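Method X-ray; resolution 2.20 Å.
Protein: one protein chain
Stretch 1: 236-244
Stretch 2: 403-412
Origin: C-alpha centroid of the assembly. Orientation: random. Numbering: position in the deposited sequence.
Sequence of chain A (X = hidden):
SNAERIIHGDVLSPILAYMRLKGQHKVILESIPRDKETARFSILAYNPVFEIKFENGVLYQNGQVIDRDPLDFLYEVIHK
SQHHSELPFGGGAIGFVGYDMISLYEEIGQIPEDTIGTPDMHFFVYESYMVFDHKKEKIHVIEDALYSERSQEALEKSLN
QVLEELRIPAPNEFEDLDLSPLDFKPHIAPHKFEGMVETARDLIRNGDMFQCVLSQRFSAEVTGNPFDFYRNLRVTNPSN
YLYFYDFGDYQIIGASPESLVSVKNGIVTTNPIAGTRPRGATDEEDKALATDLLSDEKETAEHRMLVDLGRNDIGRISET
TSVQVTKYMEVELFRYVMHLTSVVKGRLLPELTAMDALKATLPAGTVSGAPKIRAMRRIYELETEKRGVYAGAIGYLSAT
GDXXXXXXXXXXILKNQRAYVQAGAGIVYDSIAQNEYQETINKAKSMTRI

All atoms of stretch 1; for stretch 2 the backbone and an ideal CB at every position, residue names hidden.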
# COMPACT_ATOMS: atom_id res chain seq x y z
N THR A 236 6.87 -11.62 1.05
CA THR A 236 8.30 -11.60 1.33
C THR A 236 9.15 -11.14 0.14
O THR A 236 10.33 -10.83 0.34
CB THR A 236 8.77 -12.98 1.81
OG1 THR A 236 8.71 -13.92 0.73
CG2 THR A 236 7.90 -13.47 2.95
N ASN A 237 8.61 -11.10 -1.07
CA ASN A 237 9.36 -10.66 -2.25
C ASN A 237 8.49 -9.77 -3.13
O ASN A 237 8.14 -10.12 -4.26
CB ASN A 237 9.86 -11.86 -3.06
CG ASN A 237 10.88 -12.68 -2.30
OD1 ASN A 237 10.52 -13.52 -1.47
ND2 ASN A 237 12.15 -12.43 -2.57
N PRO A 238 8.14 -8.59 -2.64
CA PRO A 238 7.35 -7.67 -3.47
C PRO A 238 8.14 -7.09 -4.64
O PRO A 238 8.79 -6.04 -4.51
CB PRO A 238 6.94 -6.58 -2.47
CG PRO A 238 8.02 -6.59 -1.44
CD PRO A 238 8.45 -8.02 -1.31
N SER A 239 8.07 -7.76 -5.79
CA SER A 239 8.76 -7.33 -7.00
C SER A 239 7.78 -6.68 -7.97
O SER A 239 6.56 -6.81 -7.84
CB SER A 239 9.44 -8.52 -7.69
OG SER A 239 10.39 -9.13 -6.84
N ASN A 240 8.34 -5.99 -8.97
CA ASN A 240 7.53 -5.48 -10.07
C ASN A 240 6.78 -6.59 -10.79
O ASN A 240 5.83 -6.30 -11.52
CB ASN A 240 8.40 -4.74 -11.08
CG ASN A 240 8.44 -3.25 -10.82
OD1 ASN A 240 7.58 -2.71 -10.13
ND2 ASN A 240 9.43 -2.58 -11.39
N TYR A 241 7.20 -7.85 -10.61
CA TYR A 241 6.58 -9.00 -11.26
C TYR A 241 6.35 -10.10 -10.24
O TYR A 241 7.30 -10.69 -9.73
CB TYR A 241 7.44 -9.51 -12.40
CG TYR A 241 7.71 -8.46 -13.43
CD1 TYR A 241 6.78 -8.19 -14.42
CD2 TYR A 241 8.88 -7.72 -13.41
CE1 TYR A 241 7.01 -7.22 -15.38
CE2 TYR A 241 9.12 -6.74 -14.37
CZ TYR A 241 8.18 -6.51 -15.35
OH TYR A 241 8.38 -5.55 -16.32
N LEU A 242 5.08 -10.35 -9.94
CA LEU A 242 4.66 -11.54 -9.21
C LEU A 242 3.66 -12.28 -10.08
O LEU A 242 2.85 -11.66 -10.77
CB LEU A 242 4.05 -11.17 -7.87
CG LEU A 242 5.04 -10.68 -6.82
CD1 LEU A 242 4.35 -9.73 -5.86
CD2 LEU A 242 5.60 -11.86 -6.08
N TYR A 243 3.73 -13.61 -10.07
CA TYR A 243 2.87 -14.37 -10.97
C TYR A 243 2.70 -15.79 -10.46
O TYR A 243 3.66 -16.43 -9.99
CB TYR A 243 3.42 -14.37 -12.41
CG TYR A 243 4.92 -14.48 -12.49
CD1 TYR A 243 5.54 -15.73 -12.52
CD2 TYR A 243 5.73 -13.35 -12.52
CE1 TYR A 243 6.91 -15.86 -12.59
CE2 TYR A 243 7.12 -13.46 -12.58
CZ TYR A 243 7.70 -14.72 -12.62
OH TYR A 243 9.07 -14.86 -12.67
N PHE A 244 1.47 -16.27 -10.55
CA PHE A 244 1.10 -17.66 -10.32
C PHE A 244 0.32 -18.09 -11.56
O PHE A 244 -0.81 -17.65 -11.77
CB PHE A 244 0.27 -17.80 -9.04
CG PHE A 244 -0.10 -19.21 -8.68
CD1 PHE A 244 0.71 -19.98 -7.85
CD2 PHE A 244 -1.28 -19.78 -9.16
CE1 PHE A 244 0.37 -21.29 -7.51
CE2 PHE A 244 -1.64 -21.09 -8.82
CZ PHE A 244 -0.81 -21.85 -8.01
N UNK A 403 2.89 -4.67 -24.35
CA UNK A 403 3.51 -5.88 -23.84
C UNK A 403 4.36 -5.56 -22.63
O UNK A 403 4.97 -4.50 -22.56
CB UNK A 403 4.35 -6.56 -24.92
N UNK A 404 4.42 -6.49 -21.67
CA UNK A 404 5.29 -6.33 -20.51
C UNK A 404 5.82 -7.70 -20.12
O UNK A 404 5.04 -8.58 -19.73
CB UNK A 404 4.55 -5.67 -19.34
N UNK A 405 7.13 -7.89 -20.23
CA UNK A 405 7.76 -9.19 -20.03
C UNK A 405 8.85 -9.10 -18.97
O UNK A 405 9.73 -8.24 -19.06
CB UNK A 405 8.34 -9.71 -21.35
N UNK A 406 8.79 -10.00 -17.99
CA UNK A 406 9.86 -10.15 -17.01
C UNK A 406 10.87 -11.21 -17.45
O UNK A 406 10.53 -12.17 -18.15
CB UNK A 406 9.28 -10.51 -15.64
N UNK A 407 12.12 -11.02 -17.03
CA UNK A 407 13.12 -12.09 -17.15
C UNK A 407 12.75 -13.23 -16.21
O UNK A 407 12.51 -13.01 -15.02
CB UNK A 407 14.52 -11.57 -16.84
N UNK A 408 12.75 -14.46 -16.72
CA UNK A 408 12.32 -15.62 -15.92
C UNK A 408 13.47 -16.11 -15.02
O UNK A 408 14.03 -17.19 -15.18
CB UNK A 408 11.84 -16.75 -16.83
N UNK A 409 13.82 -15.26 -14.06
CA UNK A 409 14.66 -15.65 -12.94
C UNK A 409 13.80 -15.61 -11.69
O UNK A 409 12.69 -15.10 -11.69
CB UNK A 409 15.88 -14.74 -12.81
N UNK A 410 14.34 -16.15 -10.60
CA UNK A 410 13.61 -16.26 -9.34
C UNK A 410 12.23 -16.86 -9.58
O UNK A 410 11.21 -16.40 -9.05
CB UNK A 410 13.49 -14.89 -8.67
N UNK A 411 12.20 -17.90 -10.40
CA UNK A 411 10.96 -18.51 -10.84
C UNK A 411 11.02 -20.00 -10.54
O UNK A 411 12.02 -20.66 -10.83
CB UNK A 411 10.72 -18.26 -12.33
N UNK A 412 9.94 -20.52 -9.95
CA UNK A 412 9.83 -21.94 -9.64
C UNK A 412 8.86 -22.65 -10.59
O UNK A 412 7.79 -22.13 -10.91
CB UNK A 412 9.38 -22.13 -8.19

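Position 403 opens the strand beyond the reach of stretch 1: nothing there lies within 5.5 Å of its ideal CB. It is Met403, present as selenomethionine, and it makes no contact across the stretches.

At position 404 the extended backbone directs CA-to-CB toward stretch 1, and the ideal CB stands 4.9 Å from Tyr241 OH. A phenol at that range favours a short polar side chain; aspartate or asparagine would fit, and serine might fall short. The residue is Asp404. With chi1 in t, its carboxylate meets the edge of the Tyr241 ring, and Tyr241 OH donates a hydrogen bond of 2.7 Å to Asp404 OD1.

Strand alternation turns position 405 away, where stretch 1 sets no demand; Leu405 fills it.

Position 406 points back toward stretch 1 and is the most restricted. Its ideal CB already lies 3.4 Å from Tyr241 CG and 4.8 Å from Tyr243 CE2, so a small residue, alanine, glycine or perhaps serine, suits it best. Ala406 sets its methyl over one face of the Tyr241 ring, with CB 3.6 Å from the ring centroid and 17° off the normal, a CH-pi contact.

Position 407 again points away and could take many side chains; it is Ile407. Position 408 points sideways, its ideal CB 5.3 Å from Tyr243 OH, and several residues would be possible; Ala408 adds no contact. Position 409 faces away, and Ile409 occupies it; Ile409 N donates a hydrogen bond to Ile407 O (2.8 Å).

At position 410, phi/psi of 49/43 is a left-handed conformation, which glycine, asparagine or aspartate adopt readily. Yet CA-to-CB points toward stretch 1, where Asn237 and Ser239 offer polar groups too distant for a short side chain, so a long polar one is also plausible. Arg410 extends to them. Its NH2 comes within 2.9 Å of Asn237 ND2, but as modelled both are donors and no hydrogen bond forms; Ser239 OG is 3.9 Å from the same NH2.

Position 411 points sideways, but its ideal CB is 3.8 Å from Tyr243 OH, close enough for a small hydroxyl-bearing residue, serine or threonine, to meet the phenol. Thr411, with chi1 in m, accepts a short hydrogen bond from Tyr243 OH to its OG1 (2.5 Å) at the ring edge, while the same OG1 donates to Ile409 O at 2.8 Å.

Position 412 lies out of contact and is unconstrained here; selenomethionine Met412 leads its side chain away.

Stretch 2 403-412: MDLAIAIRTM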
# COMPACT_ATOMS: atom_id res chain seq x y z
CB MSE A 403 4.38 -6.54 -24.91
CG MSE A 403 4.94 -7.87 -24.49
SE MSE A 403 6.02 -8.69 -25.89
CE MSE A 403 7.51 -7.39 -25.92
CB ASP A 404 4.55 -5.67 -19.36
CG ASP A 404 5.47 -5.26 -18.23
OD1 ASP A 404 6.71 -5.37 -18.41
OD2 ASP A 404 4.96 -4.84 -17.17
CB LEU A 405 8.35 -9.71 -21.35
CG LEU A 405 7.36 -10.12 -22.44
CD1 LEU A 405 8.12 -10.55 -23.67
CD2 LEU A 405 6.45 -11.24 -21.95
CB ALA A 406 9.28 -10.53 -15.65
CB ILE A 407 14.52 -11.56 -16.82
CG1 ILE A 407 14.86 -10.31 -17.64
CG2 ILE A 407 15.56 -12.66 -17.02
CD1 ILE A 407 16.17 -9.66 -17.19
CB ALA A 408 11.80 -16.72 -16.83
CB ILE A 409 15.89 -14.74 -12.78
CG1 ILE A 409 15.44 -13.30 -12.54
CG2 ILE A 409 16.84 -14.84 -13.97
CD1 ILE A 409 16.57 -12.32 -12.46
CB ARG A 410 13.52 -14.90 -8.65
CG ARG A 410 14.87 -14.31 -8.27
CD ARG A 410 15.04 -14.32 -6.77
NE ARG A 410 13.92 -13.65 -6.12
CZ ARG A 410 13.84 -12.34 -5.95
NH1 ARG A 410 14.82 -11.55 -6.36
NH2 ARG A 410 12.77 -11.81 -5.37
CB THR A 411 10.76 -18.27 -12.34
OG1 THR A 411 10.64 -16.86 -12.57
CG2 THR A 411 9.51 -18.98 -12.84
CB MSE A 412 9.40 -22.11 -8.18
CG MSE A 412 9.18 -23.53 -7.72
SE MSE A 412 8.47 -23.59 -5.88
CE MSE A 412 10.03 -22.87 -4.94
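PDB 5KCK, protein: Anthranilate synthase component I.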